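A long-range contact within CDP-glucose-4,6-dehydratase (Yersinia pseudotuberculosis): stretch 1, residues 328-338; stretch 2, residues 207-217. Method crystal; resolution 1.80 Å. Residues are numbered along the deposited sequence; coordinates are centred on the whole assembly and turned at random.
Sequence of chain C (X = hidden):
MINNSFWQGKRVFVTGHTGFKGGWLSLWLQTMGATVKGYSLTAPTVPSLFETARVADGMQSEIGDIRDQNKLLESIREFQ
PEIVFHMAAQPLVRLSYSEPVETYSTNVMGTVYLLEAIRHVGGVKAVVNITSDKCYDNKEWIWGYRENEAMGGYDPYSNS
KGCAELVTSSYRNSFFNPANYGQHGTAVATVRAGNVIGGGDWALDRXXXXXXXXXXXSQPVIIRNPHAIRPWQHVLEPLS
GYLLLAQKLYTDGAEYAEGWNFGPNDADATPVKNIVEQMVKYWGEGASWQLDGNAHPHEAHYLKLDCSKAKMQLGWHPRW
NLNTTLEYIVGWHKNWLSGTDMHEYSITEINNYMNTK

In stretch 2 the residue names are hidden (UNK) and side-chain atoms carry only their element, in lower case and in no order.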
# COMPACT_ATOMS: atom_id res chain seq x y z
N TYR C 328 33.10 7.82 22.89
CA TYR C 328 33.26 6.55 23.59
C TYR C 328 34.05 5.54 22.75
O TYR C 328 34.84 4.77 23.31
CB TYR C 328 31.89 5.94 23.94
CG TYR C 328 31.24 6.48 25.20
CD1 TYR C 328 30.28 7.49 25.14
CD2 TYR C 328 31.56 5.96 26.46
CE1 TYR C 328 29.65 7.97 26.30
CE2 TYR C 328 30.94 6.42 27.62
CZ TYR C 328 29.99 7.43 27.54
OH TYR C 328 29.38 7.88 28.69
N ILE C 329 33.85 5.55 21.43
CA ILE C 329 34.52 4.63 20.50
C ILE C 329 36.03 4.83 20.56
O ILE C 329 36.79 3.88 20.75
CB ILE C 329 34.08 4.84 19.02
CG1 ILE C 329 32.56 4.75 18.90
CG2 ILE C 329 34.76 3.81 18.13
CD1 ILE C 329 31.96 3.56 19.55
N VAL C 330 36.45 6.07 20.38
CA VAL C 330 37.87 6.39 20.40
C VAL C 330 38.45 6.04 21.77
O VAL C 330 39.54 5.49 21.87
CB VAL C 330 38.10 7.89 20.10
CG1 VAL C 330 39.57 8.26 20.31
CG2 VAL C 330 37.69 8.20 18.66
N GLY C 331 37.70 6.35 22.82
CA GLY C 331 38.17 6.05 24.16
C GLY C 331 38.40 4.57 24.36
O GLY C 331 39.45 4.15 24.87
N TRP C 332 37.42 3.76 23.96
CA TRP C 332 37.52 2.32 24.09
C TRP C 332 38.76 1.81 23.36
O TRP C 332 39.54 1.03 23.90
CB TRP C 332 36.26 1.65 23.53
CG TRP C 332 36.07 0.23 23.97
CD1 TRP C 332 35.23 -0.21 24.95
CD2 TRP C 332 36.73 -0.93 23.45
NE1 TRP C 332 35.32 -1.57 25.08
CE2 TRP C 332 36.23 -2.04 24.17
CE3 TRP C 332 37.69 -1.14 22.45
CZ2 TRP C 332 36.66 -3.35 23.92
CZ3 TRP C 332 38.12 -2.44 22.21
CH2 TRP C 332 37.60 -3.53 22.94
N HIS C 333 38.95 2.27 22.14
CA HIS C 333 40.10 1.80 21.38
C HIS C 333 41.45 2.10 22.01
O HIS C 333 42.25 1.20 22.22
CB HIS C 333 40.06 2.34 19.95
CG HIS C 333 40.70 1.43 18.96
ND1 HIS C 333 40.23 0.16 18.71
CD2 HIS C 333 41.80 1.58 18.18
CE1 HIS C 333 41.00 -0.42 17.81
NE2 HIS C 333 41.96 0.42 17.47
N LYS C 334 41.71 3.37 22.32
CA LYS C 334 43.00 3.71 22.91
C LYS C 334 43.25 3.03 24.26
O LYS C 334 44.40 2.76 24.61
CB LYS C 334 43.20 5.23 23.02
CG LYS C 334 42.03 6.02 23.54
CD LYS C 334 42.40 7.51 23.62
CE LYS C 334 42.93 8.03 22.28
NZ LYS C 334 43.35 9.46 22.35
N ASN C 335 42.20 2.75 25.01
CA ASN C 335 42.40 2.06 26.27
C ASN C 335 42.85 0.64 25.95
O ASN C 335 43.72 0.08 26.63
CB ASN C 335 41.12 2.04 27.11
CG ASN C 335 41.06 3.19 28.10
OD1 ASN C 335 40.56 4.27 27.79
ND2 ASN C 335 41.58 2.96 29.30
N TRP C 336 42.26 0.06 24.91
CA TRP C 336 42.63 -1.28 24.48
C TRP C 336 44.09 -1.28 24.03
O TRP C 336 44.86 -2.16 24.40
CB TRP C 336 41.73 -1.74 23.33
CG TRP C 336 42.21 -2.98 22.65
CD1 TRP C 336 42.30 -4.23 23.18
CD2 TRP C 336 42.72 -3.07 21.31
NE1 TRP C 336 42.84 -5.10 22.26
CE2 TRP C 336 43.11 -4.42 21.11
CE3 TRP C 336 42.90 -2.15 20.27
CZ2 TRP C 336 43.66 -4.87 19.90
CZ3 TRP C 336 43.44 -2.60 19.07
CH2 TRP C 336 43.82 -3.95 18.90
N LEU C 337 44.45 -0.29 23.23
CA LEU C 337 45.82 -0.16 22.73
C LEU C 337 46.84 0.03 23.85
O LEU C 337 47.97 -0.46 23.76
CB LEU C 337 45.92 1.02 21.76
CG LEU C 337 45.24 0.89 20.39
CD1 LEU C 337 45.27 2.23 19.68
CD2 LEU C 337 45.95 -0.17 19.57
N SER C 338 46.44 0.75 24.90
CA SER C 338 47.31 1.02 26.03
C SER C 338 47.50 -0.19 26.92
O SER C 338 48.42 -0.24 27.73
CB SER C 338 46.75 2.18 26.86
OG SER C 338 45.60 1.79 27.58
N UNK C 207 33.84 1.34 8.14
CA UNK C 207 34.43 2.65 8.36
C UNK C 207 34.96 2.97 9.75
O UNK C 207 36.10 3.41 9.88
c UNK C 207 33.48 3.78 7.92
c UNK C 207 33.05 3.57 6.48
c UNK C 207 32.25 3.83 8.82
c UNK C 207 31.48 5.11 8.66
N UNK C 208 34.16 2.77 10.80
CA UNK C 208 34.66 3.09 12.13
C UNK C 208 35.87 2.23 12.47
O UNK C 208 36.90 2.75 12.91
c UNK C 208 33.57 2.93 13.20
c UNK C 208 32.46 3.93 12.93
c UNK C 208 34.16 3.18 14.59
N UNK C 209 35.78 0.91 12.29
CA UNK C 209 36.94 0.07 12.61
C UNK C 209 38.16 0.45 11.77
O UNK C 209 39.28 0.50 12.27
c UNK C 209 35.00 -1.25 12.68
c UNK C 209 34.58 0.07 12.07
c UNK C 209 36.44 -1.34 12.30
N UNK C 210 37.94 0.72 10.48
CA UNK C 210 39.04 1.10 9.61
C UNK C 210 39.65 2.43 10.01
O UNK C 210 40.85 2.65 9.83
c UNK C 210 38.32 -0.20 7.56
c UNK C 210 38.59 1.16 8.15
o UNK C 210 38.85 -1.19 8.11
o UNK C 210 37.59 -0.29 6.55
N UNK C 211 38.83 3.33 10.53
CA UNK C 211 39.33 4.62 10.96
C UNK C 211 40.28 4.40 12.13
O UNK C 211 41.35 5.00 12.20
c UNK C 211 38.20 5.56 11.42
c UNK C 211 37.33 5.97 10.22
c UNK C 211 38.79 6.80 12.08
c UNK C 211 36.10 6.78 10.59
N UNK C 212 39.88 3.53 13.04
CA UNK C 212 40.68 3.22 14.22
C UNK C 212 41.99 2.52 13.83
O UNK C 212 43.03 2.75 14.44
c UNK C 212 39.15 4.17 16.75
c UNK C 212 37.75 2.10 16.55
c UNK C 212 39.87 2.36 15.20
c UNK C 212 38.66 3.09 15.81
N UNK C 213 41.93 1.68 12.80
CA UNK C 213 43.12 0.98 12.33
C UNK C 213 44.12 1.98 11.76
O UNK C 213 45.34 1.81 11.90
c UNK C 213 39.92 -3.70 11.01
c UNK C 213 41.99 -1.26 11.74
c UNK C 213 42.77 -0.05 11.25
c UNK C 213 41.97 -2.35 10.68
n UNK C 213 41.24 -3.55 11.09
n UNK C 213 39.36 -4.83 11.42
n UNK C 213 39.16 -2.72 10.53
N UNK C 214 43.61 3.02 11.12
CA UNK C 214 44.46 4.05 10.55
C UNK C 214 45.11 4.85 11.68
O UNK C 214 46.33 5.04 11.70
c UNK C 214 43.64 4.98 9.66
N UNK C 215 44.29 5.31 12.62
CA UNK C 215 44.78 6.08 13.76
C UNK C 215 45.81 5.24 14.49
O UNK C 215 46.86 5.72 14.91
c UNK C 215 42.86 8.05 12.96
c UNK C 215 41.56 7.82 14.95
c UNK C 215 40.67 8.80 14.50
c UNK C 215 40.89 9.40 13.26
c UNK C 215 42.66 7.44 14.19
c UNK C 215 41.98 9.03 12.49
c UNK C 215 43.62 6.41 14.72
N UNK C 216 45.47 3.96 14.64
CA UNK C 216 46.31 2.98 15.31
C UNK C 216 47.73 2.98 14.77
O UNK C 216 48.70 2.99 15.54
o UNK C 216 45.28 -1.34 15.04
c UNK C 216 45.84 0.64 16.23
c UNK C 216 45.00 -0.60 16.01
c UNK C 216 45.68 1.60 15.09
o UNK C 216 44.06 -0.83 16.79
N UNK C 217 47.87 2.98 13.45
CA UNK C 217 49.17 2.97 12.81
C UNK C 217 49.64 4.36 12.40
O UNK C 217 50.54 4.50 11.57
c UNK C 217 48.79 0.62 11.89
o UNK C 217 48.54 -1.47 10.73
n UNK C 217 49.09 0.33 9.50
c UNK C 217 48.80 -0.27 10.65
c UNK C 217 49.14 2.06 11.58

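Position 207 opens the helix with four side-chain carbons, forked at the first and with one arm two carbons long. It lies beyond reach of stretch 1, and the branching identifies Ile207. At 208 a single carbon carries two more, the fork of a valine. One of these methyls meets CG2 of Ile329, and with the residue named as Val208 the pair is Ile329 CG2 to Val208 CG1, 3.6 Å.

Position 209 has three carbons that close a ring onto its own backbone nitrogen, so it is Pro209; its CA-to-CB bond points away from stretch 1. Two carbons, the second bearing two oxygens, make position 210 Asp210, which is out of reach of the other helix. Position 211 repeats the pattern of 207, four carbons forked at the first with one longer arm, and is Ile211; it too leaves stretch 1 untouched.

The four carbons at 212 fork at the second instead, which distinguishes leucine from isoleucine. Its CB lies over one face of the His333 ring, 3.7 Å from the ring centroid and 15° off the normal, a CH-pi contact. Leu212 also packs on the first helix through CD1, 3.8 Å from Ile329 CG2.

Position 213 carries three carbons, a nitrogen, and then a carbon with two further nitrogens: Arg213. Its CA-to-CB bond points away from stretch 1, and NH1 forms a salt bridge with Asp210 OD1 at 2.9 Å, one turn back. A lone carbon marks 214 as Ala214. At 215 one carbon leads to a ring of six, giving Phe215, whose side chain comes no nearer to stretch 1 than 5.2 Å.

At 216 three carbons end in two oxygens, one of them near His333, Trp336 and Leu337. This is Glu216, and His333 NE2 donates a hydrogen bond to its OE2 at 2.5 Å. Three carbons ending in one oxygen and one nitrogen would suit glutamine at 217; Gln217 leaves helical geometry and does not touch stretch 1.

The two helices cross at -46°, with axes 11.1 Å apart at closest approach. Positions 208, 212 and 216, one turn apart, face Ile329, His333 and Leu337 in matching register. Apolar packing at Val208 and Leu212 gives way to a polar contact at Glu216. His333 joins the two parts, its ring face resting against Leu212 while its edge meets the carboxylate. The same OE2 lies 3.0 Å from Trp336 CZ3, at the indole edge, and 3.4 Å from Leu337 CD2, so the hydrogen-bonded oxygen is also flanked by carbon.

Stretch 2, residues 207-217: IVPDILRAFEQ
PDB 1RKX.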